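Local coordinates for tungstate ABC transporter, periplasmic tungstate-binding protein (Geobacter sulfurreducens, PDB 3LR1) that probably binds tungstate in the periplasm and hands it to the membrane part of an ABC transporter for uptake into the cell, at residues P26-E29 and K30-V34; D67-A71 and D72-V76; K92-A96 and G97-A101; K100-T103 and A104-L108. All blocks are in the same frame, centred on the assembly; numbering follows the deposited sequence.

The four contacts follow one another along the chain, and each is local, so none closes a long loop. Interaction 1 finishes helix 20-32 before strand 35-41. Interaction 2 ends helix 63-71 and turns the chain into strand 75-76. The chain then runs through strand 78-90. Interaction 3 folds the loop that follows, and interaction 4 starts helix 104-114 from it. No contact encloses or crosses another, but interactions 3 and 4 share Lys-100 and Ala-101, with centres about 10 Å apart. Interactions 1 and 3 have centres about 45 Å apart, on opposite sides of the chain's centre. This spread is consistent with the two-lobed fold of periplasmic binding proteins.

Interaction 1 (P26-E29 and K30-V34); sequences PPFE and KKNNV
Glu-29, Phe-28 and Val-34 carry this contact, a helix C-cap that ends helix 20-32. Asn-33 is the first residue to leave the helix, in a left-handed conformation with positive phi. The chain therefore turns back, and Val-34 lies against the last turn. The backbone bond from Val-34 N to Glu-29 O is 3.1 Å long. It is fairly straight (163°), and the donor sits in the carbonyl plane on a lone pair. Asn-33 N makes only a weak second bond to the same oxygen. Before the turn the helix bonds are regular, as from Lys-30 N to Pro-26 O at 2.8 Å.

Phe-28 has CG anti to the backbone N (chi1 178°). This leans the ring towards the helix end, where CE2 packs on Val-34 CG2 at 3.8 Å. Leu-220 and Lys-219 of helix 214-224 also touch this ring, and Leu-216 touches Val-34. The helix end is thus packed against helix 214-224. Glu-29 runs out extended beyond CG, and its OE2 accepts a hydrogen bond from Val-36 N, near the start of strand 35-41. At the base of Glu-29, CB lies 3.1 Å from Val-34 O and CG 3.3 Å from that same oxygen.

Interaction 2 (D67-A71 and D72-V76); sequences DKFVA and DGFGV
The ring of Phe-69 carries Phe-74 CB on one face. That carbon lies 3.5 Å from the Phe-69 ring centroid, only 14° off the ring normal, and makes a CH-pi contact. Gly-75 CA approaches the same ring obliquely, 3.5 Å from Phe-69 CE2. The two rings also meet obliquely. The centroids of the Phe-69 and Phe-74 rings are 5.7 Å apart and the planes meet at 39°. One face of the Phe-74 ring has Asp-72 O above it, towards the rim.

The backbone forms a Schellman motif at the end of helix 63-71. Gly-73 has positive phi and takes the glycine position of the motif. Phe-69 O is gripped twice. Phe-74 N comes nearly along the carbonyl axis at 2.9 Å, while Gly-75 N sits above the carbonyl plane. Gly-73 N bonds to Val-70 O. Water 1 donates to both Val-70 O and Gly-75 O and so bridges helix and strand.

Lys-68 and Asp-72 form a salt bridge one turn apart. The lysine chain runs extended and bends at its last torsion (chi4 -70°), which brings NZ back to the syn lone pair of Asp-72 OD2 at 2.9 Å.

Phe-69 also packs on Leu-47 and Glu-51 of helix 43-51 and on Met-202 of strand 197-204. Phe-74 bonds to Asn-205 and Val-76 to Ala-203 through the backbone, so the turn leads the chain into antiparallel pairing of strand 75-76 with strand 197-204.

Interaction 3 (K92-A96 and G97-A101); sequences KNDPA and GIAKA
Asp-94 reaches across to Ile-98 and Ala-99 with its whole carboxylate. Its CB points towards the 97-101 segment. CG stands anti to the backbone N (chi1 -178°), which carries the group over the next turn of chain. CG itself lies 3.3 Å from Ile-98 N. The two oxygens then divide the work. OD1 takes the amide of Ile-98 on its syn lone pair, with Ile-98 N at 2.8 Å and an angle at hydrogen of 153°. The same OD1 bonds to Tyr-167 OH of strand 167-171 and rests 3.8 Å from Ile-98 CG1. OD2 accepts from Ala-99 N at 2.9 Å. This donor also comes from the syn side, but 20° out of the carboxylate plane. Ala-99 CB lies 3.5 Å from Asp-94 OD2 as well.

The backbone under this side chain is a type I beta turn from Asp-94 to Gly-97. Gly-97 N donates to Asp-94 O at 3.0 Å, from above the carbonyl plane. Gly-97 closes the turn with a positive phi, a backbone shape glycine adopts easily. After it comes the short 3-10 segment 98-100, whose first two amides are those held by the carboxylate. The two amide bonds, with that from Tyr-167, should fix the carboxylate's rotation.

Ala-96 N also bonds to Tyr-167 OH, so that one hydroxyl holds the turn to strand 167-171 through two bonds. Ala-96 and Ile-98 both pack on Leu-111 of helix 104-114, and Ile-98 reaches Leu-188 of strand 186-190. Between them, Ala-96 CB meets Ile-98 CG2 at 3.9 Å.

Interaction 4 (K100-T103 and A104-L108); sequences KAKT and AAEAL
Thr-103 and Glu-106 make the side-chain hydrogen bonds here. Thr-103 OG1 accepts from Glu-106 N at 3.1 Å, in a straight bond (166°). OG1 lies between its own backbone N and carbonyl carbon (chi1 64°), and this turns it towards the first turn of the helix. The Glu-106 side chain reaches one residue further back. It runs extended beyond CG and brings OE1 to Lys-102 N at 2.8 Å. The amide meets that oxygen nearly end-on, and the angle at its hydrogen is 168°.

Thr-103 is thus the N-cap of helix 104-114. Its carbonyl accepts the first regular helical bond, with Ala-107 N donating to Thr-103 O at 3.0 Å. The helix start would probably also favour the negative charge on Glu-106.

Water adds a bridge. Water 2 donates to Lys-100 O at 2.7 Å and makes a long, weak bond to Glu-106 OE1.

The apolar part is small. Ala-101 CB packs on Ala-107 CB at 3.7 Å, where the incoming loop lies against the helix. Ala-107 and Leu-108 also touch Ile-88 of strand 78-90, while Ala-104 and Leu-108 pack on Leu-134 of helix 126-137.

Interaction 1 (P26-E29 and K30-V34)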
ATOM      1  N   PRO A  26      -7.971   5.670  16.485  1.00 14.63           N
ATOM      2  CA  PRO A  26      -8.754   6.057  17.669  1.00 14.52           C
ATOM      3  C   PRO A  26      -8.051   6.771  18.830  1.00 13.99           C
ATOM      4  O   PRO A  26      -8.627   7.745  19.388  1.00 12.89           O
ATOM      5  CB  PRO A  26      -9.432   4.770  18.077  1.00 16.63           C
ATOM      6  CG  PRO A  26      -9.658   4.047  16.757  1.00 15.40           C
ATOM      7  CD  PRO A  26      -8.339   4.323  16.007  1.00 15.70           C
ATOM      8  N   PRO A  27      -6.840   6.351  19.204  1.00 13.83           N
ATOM      9  CA  PRO A  27      -6.174   7.143  20.242  1.00 13.27           C
ATOM     10  C   PRO A  27      -5.917   8.578  19.860  1.00 11.68           C
ATOM     11  O   PRO A  27      -6.037   9.439  20.701  1.00 10.82           O
ATOM     12  CB  PRO A  27      -4.867   6.428  20.435  1.00 15.98           C
ATOM     13  CG  PRO A  27      -5.141   5.004  19.867  1.00 15.59           C
ATOM     14  CD  PRO A  27      -5.985   5.238  18.719  1.00 14.00           C
ATOM     15  N   PHE A  28      -5.586   8.836  18.591  1.00 12.09           N
ATOM     16  CA  PHE A  28      -5.448  10.217  18.071  1.00 11.53           C
ATOM     17  C   PHE A  28      -6.779  10.944  18.112  1.00 10.99           C
ATOM     18  O   PHE A  28      -6.846  12.120  18.523  1.00 10.39           O
ATOM     19  CB  PHE A  28      -4.886  10.202  16.660  1.00 13.07           C
ATOM     20  CG  PHE A  28      -4.753  11.545  16.035  1.00 12.96           C
ATOM     21  CD1 PHE A  28      -3.684  12.330  16.371  1.00 12.33           C
ATOM     22  CD2 PHE A  28      -5.772  12.062  15.186  1.00 13.98           C
ATOM     23  CE1 PHE A  28      -3.566  13.645  15.853  1.00 12.64           C
ATOM     24  CE2 PHE A  28      -5.673  13.331  14.610  1.00 15.72           C
ATOM     25  CZ  PHE A  28      -4.581  14.137  14.935  1.00 15.71           C
ATOM     26  N   GLU A  29      -7.840  10.277  17.672  1.00 10.68           N
ATOM     27  CA  GLU A  29      -9.175  10.891  17.692  1.00 12.27           C
ATOM     28  C   GLU A  29      -9.595  11.294  19.098  1.00 11.29           C
ATOM     29  O   GLU A  29     -10.096  12.408  19.328  1.00 10.72           O
ATOM     30  CB  GLU A  29     -10.197   9.967  17.035  1.00 12.26           C
ATOM     31  CG  GLU A  29      -9.936   9.767  15.508  1.00 15.55           C
ATOM     32  CD  GLU A  29     -10.812   8.694  14.840  1.00 16.73           C
ATOM     33  OE1 GLU A  29     -10.942   7.563  15.399  1.00 20.90           O
ATOM     34  OE2 GLU A  29     -11.363   8.982  13.753  1.00 16.10           O
ATOM     35  N   LYS A  30      -9.344  10.400  20.054  1.00 11.00           N
ATOM     36  CA  LYS A  30      -9.681  10.682  21.455  1.00  9.53           C
ATOM     37  C   LYS A  30      -8.841  11.820  21.982  1.00  9.14           C
ATOM     38  O   LYS A  30      -9.348  12.725  22.645  1.00  9.91           O
ATOM     39  CB  LYS A  30      -9.485   9.418  22.288  1.00  8.86           C
ATOM     40  CG  LYS A  30      -9.910   9.558  23.722  1.00 11.24           C
ATOM     41  CD  LYS A  30      -9.887   8.207  24.446  1.00 14.03           C
ATOM     42  CE  LYS A  30     -10.464   8.351  25.841  1.00 18.12           C
ATOM     43  NZ  LYS A  30     -11.893   8.774  25.910  1.00 25.42           N
ATOM     44  N   LYS A  31      -7.547  11.800  21.699  1.00  9.43           N
ATOM     45  CA  LYS A  31      -6.678  12.824  22.295  1.00 10.23           C
ATOM     46  C   LYS A  31      -7.037  14.223  21.802  1.00 11.02           C
ATOM     47  O   LYS A  31      -6.975  15.179  22.568  1.00 12.20           O
ATOM     48  CB  LYS A  31      -5.244  12.468  21.946  1.00 11.26           C
ATOM     49  CG  LYS A  31      -4.166  13.497  22.429  1.00 13.64           C
ATOM     50  CD  LYS A  31      -2.773  12.949  22.188  1.00 18.12           C
ATOM     51  CE  LYS A  31      -1.788  13.900  22.881  1.00 21.28           C
ATOM     52  NZ  LYS A  31      -0.471  13.336  22.861  1.00 24.76           N
ATOM     53  N   ASN A  32      -7.442  14.333  20.541  1.00 11.07           N
ATOM     54  CA  ASN A  32      -7.678  15.643  19.935  1.00 13.41           C
ATOM     55  C   ASN A  32      -9.132  16.028  19.757  1.00 14.07           C
ATOM     56  O   ASN A  32      -9.444  17.159  19.351  1.00 17.33           O
ATOM     57  CB  ASN A  32      -6.915  15.679  18.622  1.00 14.78           C
ATOM     58  CG  ASN A  32      -5.441  15.592  18.828  1.00 15.03           C
ATOM     59  OD1 ASN A  32      -4.807  14.517  18.703  1.00 20.15           O
ATOM     60  ND2 ASN A  32      -4.870  16.698  19.215  1.00 17.15           N
ATOM     61  N   ASN A  33     -10.026  15.151  20.122  1.00 13.61           N
ATOM     62  CA  ASN A  33     -11.483  15.358  19.978  1.00 13.99           C
ATOM     63  C   ASN A  33     -11.795  15.639  18.504  1.00 14.15           C
ATOM     64  O   ASN A  33     -12.436  16.663  18.151  1.00 14.26           O
ATOM     65  CB  ASN A  33     -12.030  16.507  20.835  1.00 13.28           C
ATOM     66  CG  ASN A  33     -13.601  16.507  20.869  1.00 15.86           C
ATOM     67  OD1 ASN A  33     -14.255  15.447  20.690  1.00 15.28           O
ATOM     68  ND2 ASN A  33     -14.184  17.650  21.121  1.00 16.68           N
ATOM     69  N   VAL A  34     -11.371  14.720  17.666  1.00 14.81           N
ATOM     70  CA  VAL A  34     -11.566  14.859  16.212  1.00 16.35           C
ATOM     71  C   VAL A  34     -11.942  13.533  15.614  1.00 15.69           C
ATOM     72  O   VAL A  34     -11.728  12.476  16.205  1.00 14.72           O
ATOM     73  CB  VAL A  34     -10.342  15.382  15.509  1.00 17.64           C
ATOM     74  CG1 VAL A  34      -9.950  16.743  16.102  1.00 19.01           C
ATOM     75  CG2 VAL A  34      -9.193  14.413  15.671  1.00 16.39           C
TER

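Interaction 2 (D67-A71 and D72-V76)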
ATOM      1  N   ASP A  67       7.305  11.931  -4.040  1.00 15.38           N
ATOM      2  CA  ASP A  67       8.351  12.920  -4.298  1.00 15.35           C
ATOM      3  C   ASP A  67       7.880  14.047  -5.175  1.00 13.05           C
ATOM      4  O   ASP A  67       8.218  15.211  -4.933  1.00 11.96           O
ATOM      5  CB  ASP A  67       9.608  12.271  -4.879  1.00 14.41           C
ATOM      6  CG  ASP A  67      10.388  11.438  -3.838  1.00 16.62           C
ATOM      7  OD1 ASP A  67      10.148  11.463  -2.596  1.00 20.18           O
ATOM      8  OD2 ASP A  67      11.266  10.714  -4.264  1.00 23.31           O
ATOM      9  N   LYS A  68       7.127  13.708  -6.218  1.00 12.66           N
ATOM     10  CA  LYS A  68       6.587  14.702  -7.127  1.00 13.31           C
ATOM     11  C   LYS A  68       5.596  15.613  -6.429  1.00 12.06           C
ATOM     12  O   LYS A  68       5.562  16.768  -6.671  1.00 12.62           O
ATOM     13  CB  LYS A  68       5.936  14.036  -8.365  1.00 13.89           C
ATOM     14  CG  LYS A  68       5.510  15.032  -9.409  1.00 16.98           C
ATOM     15  CD  LYS A  68       5.047  14.424 -10.728  1.00 21.28           C
ATOM     16  CE  LYS A  68       4.587  15.501 -11.685  1.00 23.89           C
ATOM     17  NZ  LYS A  68       3.321  16.142 -11.283  1.00 26.35           N
ATOM     18  N   PHE A  69       4.771  15.054  -5.563  1.00 12.12           N
ATOM     19  CA  PHE A  69       3.754  15.796  -4.814  1.00 11.44           C
ATOM     20  C   PHE A  69       4.402  16.847  -3.924  1.00 10.81           C
ATOM     21  O   PHE A  69       3.909  17.974  -3.807  1.00 10.84           O
ATOM     22  CB  PHE A  69       2.933  14.786  -4.020  1.00 11.01           C
ATOM     23  CG  PHE A  69       1.679  15.327  -3.375  1.00 12.49           C
ATOM     24  CD1 PHE A  69       0.537  15.490  -4.099  1.00 13.38           C
ATOM     25  CD2 PHE A  69       1.638  15.602  -2.046  1.00 14.03           C
ATOM     26  CE1 PHE A  69      -0.661  15.977  -3.469  1.00 11.72           C
ATOM     27  CE2 PHE A  69       0.489  16.091  -1.401  1.00 13.21           C
ATOM     28  CZ  PHE A  69      -0.651  16.261  -2.119  1.00 11.98           C
ATOM     29  N   VAL A  70       5.519  16.466  -3.318  1.00 10.95           N
ATOM     30  CA  VAL A  70       6.326  17.363  -2.514  1.00 10.38           C
ATOM     31  C   VAL A  70       7.036  18.399  -3.376  1.00  9.02           C
ATOM     32  O   VAL A  70       6.972  19.591  -3.079  1.00 11.50           O
ATOM     33  CB  VAL A  70       7.311  16.642  -1.580  1.00  9.97           C
ATOM     34  CG1 VAL A  70       8.393  17.632  -0.986  1.00 11.78           C
ATOM     35  CG2 VAL A  70       6.623  15.802  -0.455  1.00 12.87           C
ATOM     36  N   ALA A  71       7.665  17.965  -4.463  1.00  9.82           N
ATOM     37  CA  ALA A  71       8.376  18.852  -5.389  1.00  9.11           C
ATOM     38  C   ALA A  71       7.443  19.897  -5.989  1.00  7.99           C
ATOM     39  O   ALA A  71       7.820  21.073  -6.164  1.00  8.54           O
ATOM     40  CB  ALA A  71       9.058  18.035  -6.517  1.00  8.12           C
ATOM     41  N   ASP A  72       6.221  19.452  -6.268  1.00  8.72           N
ATOM     42  CA  ASP A  72       5.185  20.309  -6.815  1.00 10.60           C
ATOM     43  C   ASP A  72       4.585  21.284  -5.800  1.00 10.74           C
ATOM     44  O   ASP A  72       3.794  22.148  -6.167  1.00 12.04           O
ATOM     45  CB  ASP A  72       4.051  19.443  -7.376  1.00 10.09           C
ATOM     46  CG  ASP A  72       4.373  18.785  -8.698  1.00 13.23           C
ATOM     47  OD1 ASP A  72       5.420  19.032  -9.361  1.00 13.19           O
ATOM     48  OD2 ASP A  72       3.523  17.953  -9.091  1.00 15.02           O
ATOM     49  N   GLY A  73       4.988  21.192  -4.540  1.00 11.77           N
ATOM     50  CA  GLY A  73       4.534  22.115  -3.536  1.00 12.61           C
ATOM     51  C   GLY A  73       3.262  21.710  -2.838  1.00 13.63           C
ATOM     52  O   GLY A  73       2.788  22.456  -1.986  1.00 15.67           O
ATOM     53  N   PHE A  74       2.670  20.577  -3.189  1.00 13.12           N
ATOM     54  CA  PHE A  74       1.358  20.226  -2.590  1.00 14.98           C
ATOM     55  C   PHE A  74       1.453  19.622  -1.222  1.00 14.34           C
ATOM     56  O   PHE A  74       0.550  19.752  -0.454  1.00 16.15           O
ATOM     57  CB  PHE A  74       0.598  19.249  -3.466  1.00 14.99           C
ATOM     58  CG  PHE A  74       0.216  19.838  -4.783  1.00 17.66           C
ATOM     59  CD1 PHE A  74      -0.645  20.945  -4.843  1.00 21.59           C
ATOM     60  CD2 PHE A  74       0.656  19.297  -5.946  1.00 18.92           C
ATOM     61  CE1 PHE A  74      -0.994  21.504  -6.073  1.00 23.34           C
ATOM     62  CE2 PHE A  74       0.329  19.887  -7.201  1.00 23.38           C
ATOM     63  CZ  PHE A  74      -0.499  20.965  -7.249  1.00 23.92           C
ATOM     64  N   GLY A  75       2.521  18.874  -0.998  1.00 14.00           N
ATOM     65  CA  GLY A  75       2.722  18.168   0.221  1.00 15.53           C
ATOM     66  C   GLY A  75       3.935  18.709   0.970  1.00 14.73           C
ATOM     67  O   GLY A  75       5.025  19.009   0.399  1.00 17.01           O
ATOM     68  N   VAL A  76       3.797  18.756   2.266  1.00 15.08           N
ATOM     69  CA  VAL A  76       4.860  19.254   3.093  1.00 17.27           C
ATOM     70  C   VAL A  76       5.086  18.352   4.295  1.00 18.02           C
ATOM     71  O   VAL A  76       4.182  17.625   4.758  1.00 16.41           O
ATOM     72  CB  VAL A  76       4.603  20.714   3.494  1.00 19.05           C
ATOM     73  CG1 VAL A  76       4.840  21.691   2.270  1.00 19.06           C
ATOM     74  CG2 VAL A  76       3.226  20.839   4.084  1.00 20.61           C
TER
HETATM   75  O   HOH W   1       6.393  20.884  -0.871  1.00 14.15           O

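Interaction 3 (K92-A96 and G97-A101)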
ATOM      1  N   LYS A  92      -1.946 -23.565  -2.923  1.00 23.92           N
ATOM      2  CA  LYS A  92      -1.245 -24.244  -1.862  1.00 25.35           C
ATOM      3  C   LYS A  92      -0.369 -25.411  -2.289  1.00 25.65           C
ATOM      4  O   LYS A  92       0.428 -25.882  -1.524  1.00 25.17           O
ATOM      5  CB  LYS A  92      -2.168 -24.628  -0.731  1.00 25.94           C
ATOM      6  CG  LYS A  92      -2.999 -25.852  -0.918  1.00 29.54           C
ATOM      7  CD  LYS A  92      -3.651 -26.126   0.379  1.00 32.36           C
ATOM      8  CE  LYS A  92      -4.765 -27.112   0.295  1.00 33.99           C
ATOM      9  NZ  LYS A  92      -4.636 -28.023   1.444  1.00 37.00           N
ATOM     10  N   ASN A  93      -0.512 -25.822  -3.536  1.00 24.87           N
ATOM     11  CA  ASN A  93       0.299 -26.869  -4.125  1.00 25.72           C
ATOM     12  C   ASN A  93       1.405 -26.363  -5.058  1.00 25.58           C
ATOM     13  O   ASN A  93       2.042 -27.118  -5.735  1.00 25.34           O
ATOM     14  CB  ASN A  93      -0.602 -27.902  -4.810  1.00 20.00           C
ATOM     15  CG  ASN A  93      -0.946 -27.534  -6.186  1.00 20.00           C
ATOM     16  OD1 ASN A  93      -0.970 -28.359  -7.055  1.00 20.00           O
ATOM     17  ND2 ASN A  93      -1.194 -26.293  -6.401  1.00 20.00           N
ATOM     18  N   ASP A  94       1.584 -25.057  -5.088  1.00 25.30           N
ATOM     19  CA  ASP A  94       2.745 -24.402  -5.614  1.00 24.83           C
ATOM     20  C   ASP A  94       3.355 -25.116  -6.793  1.00 25.58           C
ATOM     21  O   ASP A  94       4.400 -25.656  -6.669  1.00 24.31           O
ATOM     22  CB  ASP A  94       3.757 -24.276  -4.473  1.00 24.75           C
ATOM     23  CG  ASP A  94       5.008 -23.559  -4.866  1.00 22.64           C
ATOM     24  OD1 ASP A  94       5.059 -22.945  -5.894  1.00 20.92           O
ATOM     25  OD2 ASP A  94       5.954 -23.661  -4.136  1.00 23.08           O
ATOM     26  N   PRO A  95       2.701 -25.087  -7.940  1.00 26.96           N
ATOM     27  CA  PRO A  95       3.176 -25.845  -9.113  1.00 27.49           C
ATOM     28  C   PRO A  95       4.518 -25.364  -9.643  1.00 27.32           C
ATOM     29  O   PRO A  95       5.282 -26.170 -10.221  1.00 27.22           O
ATOM     30  CB  PRO A  95       2.104 -25.582 -10.171  1.00 28.05           C
ATOM     31  CG  PRO A  95       0.942 -25.073  -9.459  1.00 28.12           C
ATOM     32  CD  PRO A  95       1.371 -24.486  -8.181  1.00 27.53           C
ATOM     33  N   ALA A  96       4.789 -24.072  -9.477  1.00 25.48           N
ATOM     34  CA  ALA A  96       6.048 -23.504  -9.909  1.00 25.44           C
ATOM     35  C   ALA A  96       7.193 -23.786  -8.908  1.00 24.59           C
ATOM     36  O   ALA A  96       8.355 -23.549  -9.200  1.00 25.42           O
ATOM     37  CB  ALA A  96       5.877 -22.001 -10.176  1.00 26.10           C
ATOM     38  N   GLY A  97       6.852 -24.300  -7.728  1.00 23.01           N
ATOM     39  CA  GLY A  97       7.840 -24.626  -6.712  1.00 22.24           C
ATOM     40  C   GLY A  97       8.551 -23.410  -6.185  1.00 21.09           C
ATOM     41  O   GLY A  97       9.753 -23.445  -5.891  1.00 21.33           O
ATOM     42  N   ILE A  98       7.820 -22.319  -6.021  1.00 20.21           N
ATOM     43  CA  ILE A  98       8.459 -21.086  -5.561  1.00 19.82           C
ATOM     44  C   ILE A  98       8.828 -21.131  -4.087  1.00 19.74           C
ATOM     45  O   ILE A  98       9.671 -20.316  -3.672  1.00 18.94           O
ATOM     46  CB  ILE A  98       7.720 -19.756  -5.922  1.00 19.61           C
ATOM     47  CG1 ILE A  98       6.518 -19.503  -5.054  1.00 19.73           C
ATOM     48  CG2 ILE A  98       7.397 -19.651  -7.412  1.00 19.78           C
ATOM     49  CD1 ILE A  98       5.984 -18.099  -5.207  1.00 21.63           C
ATOM     50  N   ALA A  99       8.305 -22.110  -3.327  1.00 19.31           N
ATOM     51  CA  ALA A  99       8.661 -22.234  -1.909  1.00 20.35           C
ATOM     52  C   ALA A  99      10.136 -22.567  -1.775  1.00 20.87           C
ATOM     53  O   ALA A  99      10.732 -22.313  -0.742  1.00 21.58           O
ATOM     54  CB  ALA A  99       7.818 -23.309  -1.197  1.00 21.62           C
ATOM     55  N   LYS A 100      10.737 -23.107  -2.825  1.00 21.21           N
ATOM     56  CA  LYS A 100      12.166 -23.348  -2.814  1.00 22.84           C
ATOM     57  C   LYS A 100      13.049 -22.160  -3.215  1.00 21.84           C
ATOM     58  O   LYS A 100      14.287 -22.270  -3.128  1.00 20.94           O
ATOM     59  CB  LYS A 100      12.482 -24.570  -3.643  1.00 23.87           C
ATOM     60  CG  LYS A 100      12.633 -24.388  -5.144  1.00 27.51           C
ATOM     61  CD  LYS A 100      13.186 -25.728  -5.768  1.00 32.58           C
ATOM     62  CE  LYS A 100      12.411 -27.044  -5.264  1.00 33.77           C
ATOM     63  NZ  LYS A 100      13.005 -28.350  -5.803  1.00 33.93           N
ATOM     64  N   ALA A 101      12.430 -21.033  -3.598  1.00 20.10           N
ATOM     65  CA  ALA A 101      13.163 -19.810  -3.968  1.00 18.84           C
ATOM     66  C   ALA A 101      13.811 -19.139  -2.753  1.00 18.41           C
ATOM     67  O   ALA A 101      13.254 -19.134  -1.655  1.00 17.91           O
ATOM     68  CB  ALA A 101      12.245 -18.857  -4.645  1.00 18.90           C
TER

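Interaction 4 (K100-T103 and A104-L108)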
ATOM      1  N   LYS A 100      10.737 -23.107  -2.825  1.00 21.21           N
ATOM      2  CA  LYS A 100      12.166 -23.348  -2.814  1.00 22.84           C
ATOM      3  C   LYS A 100      13.049 -22.160  -3.215  1.00 21.84           C
ATOM      4  O   LYS A 100      14.287 -22.270  -3.128  1.00 20.94           O
ATOM      5  CB  LYS A 100      12.482 -24.570  -3.643  1.00 23.87           C
ATOM      6  CG  LYS A 100      12.633 -24.388  -5.144  1.00 27.51           C
ATOM      7  CD  LYS A 100      13.186 -25.728  -5.768  1.00 32.58           C
ATOM      8  CE  LYS A 100      12.411 -27.044  -5.264  1.00 33.77           C
ATOM      9  NZ  LYS A 100      13.005 -28.350  -5.803  1.00 33.93           N
ATOM     10  N   ALA A 101      12.430 -21.033  -3.598  1.00 20.10           N
ATOM     11  CA  ALA A 101      13.163 -19.810  -3.968  1.00 18.84           C
ATOM     12  C   ALA A 101      13.811 -19.139  -2.753  1.00 18.41           C
ATOM     13  O   ALA A 101      13.254 -19.134  -1.655  1.00 17.91           O
ATOM     14  CB  ALA A 101      12.245 -18.857  -4.645  1.00 18.90           C
ATOM     15  N   LYS A 102      15.004 -18.582  -2.942  1.00 16.56           N
ATOM     16  CA  LYS A 102      15.717 -17.950  -1.848  1.00 16.09           C
ATOM     17  C   LYS A 102      15.558 -16.435  -1.850  1.00 15.41           C
ATOM     18  O   LYS A 102      15.824 -15.769  -0.852  1.00 15.21           O
ATOM     19  CB  LYS A 102      17.218 -18.333  -1.893  1.00 16.52           C
ATOM     20  CG  LYS A 102      17.541 -19.839  -1.928  1.00 17.97           C
ATOM     21  CD  LYS A 102      17.019 -20.612  -0.730  1.00 21.58           C
ATOM     22  CE  LYS A 102      17.169 -22.144  -0.964  1.00 24.34           C
ATOM     23  NZ  LYS A 102      16.373 -22.951   0.034  1.00 25.00           N
ATOM     24  N   THR A 103      15.150 -15.871  -2.974  1.00 15.79           N
ATOM     25  CA  THR A 103      14.894 -14.427  -3.051  1.00 16.03           C
ATOM     26  C   THR A 103      13.626 -14.198  -3.869  1.00 16.46           C
ATOM     27  O   THR A 103      13.187 -15.071  -4.634  1.00 16.85           O
ATOM     28  CB  THR A 103      16.016 -13.668  -3.737  1.00 14.68           C
ATOM     29  OG1 THR A 103      16.102 -14.087  -5.096  1.00 14.46           O
ATOM     30  CG2 THR A 103      17.434 -13.885  -3.030  1.00 15.35           C
ATOM     31  N   ALA A 104      13.057 -13.019  -3.749  1.00 18.11           N
ATOM     32  CA  ALA A 104      11.880 -12.700  -4.536  1.00 19.05           C
ATOM     33  C   ALA A 104      12.172 -12.662  -6.031  1.00 19.33           C
ATOM     34  O   ALA A 104      11.364 -13.112  -6.828  1.00 20.10           O
ATOM     35  CB  ALA A 104      11.239 -11.368  -4.078  1.00 20.02           C
ATOM     36  N   ALA A 105      13.339 -12.179  -6.421  1.00 20.28           N
ATOM     37  CA  ALA A 105      13.698 -12.179  -7.841  1.00 19.62           C
ATOM     38  C   ALA A 105      13.774 -13.607  -8.378  1.00 19.68           C
ATOM     39  O   ALA A 105      13.237 -13.893  -9.449  1.00 21.25           O
ATOM     40  CB  ALA A 105      14.962 -11.454  -8.050  1.00 20.93           C
ATOM     41  N   GLU A 106      14.396 -14.515  -7.645  1.00 18.37           N
ATOM     42  CA  GLU A 106      14.411 -15.904  -8.054  1.00 18.49           C
ATOM     43  C   GLU A 106      13.004 -16.488  -8.177  1.00 16.80           C
ATOM     44  O   GLU A 106      12.732 -17.237  -9.103  1.00 16.45           O
ATOM     45  CB  GLU A 106      15.223 -16.750  -7.095  1.00 17.78           C
ATOM     46  CG  GLU A 106      15.441 -18.139  -7.548  1.00 17.93           C
ATOM     47  CD  GLU A 106      16.453 -18.863  -6.679  1.00 18.87           C
ATOM     48  OE1 GLU A 106      16.200 -19.004  -5.491  1.00 20.07           O
ATOM     49  OE2 GLU A 106      17.517 -19.315  -7.150  1.00 22.03           O
ATOM     50  N   ALA A 107      12.143 -16.173  -7.220  1.00 16.06           N
ATOM     51  CA  ALA A 107      10.760 -16.697  -7.238  1.00 15.01           C
ATOM     52  C   ALA A 107      10.062 -16.247  -8.506  1.00 16.03           C
ATOM     53  O   ALA A 107       9.373 -17.029  -9.167  1.00 16.78           O
ATOM     54  CB  ALA A 107       9.935 -16.237  -5.946  1.00 13.34           C
ATOM     55  N   LEU A 108      10.195 -14.973  -8.845  1.00 17.50           N
ATOM     56  CA  LEU A 108       9.496 -14.454 -10.021  1.00 19.13           C
ATOM     57  C   LEU A 108      10.093 -15.135 -11.278  1.00 20.40           C
ATOM     58  O   LEU A 108       9.364 -15.606 -12.169  1.00 19.27           O
ATOM     59  CB  LEU A 108       9.597 -12.927 -10.078  1.00 19.25           C
ATOM     60  CG  LEU A 108       8.911 -12.169  -8.922  1.00 21.86           C
ATOM     61  CD1 LEU A 108       9.093 -10.595  -9.132  1.00 25.13           C
ATOM     62  CD2 LEU A 108       7.450 -12.517  -8.829  1.00 21.86           C
TER
HETATM   63  O   HOH W   2      16.569 -22.353  -4.563  1.00 32.99           O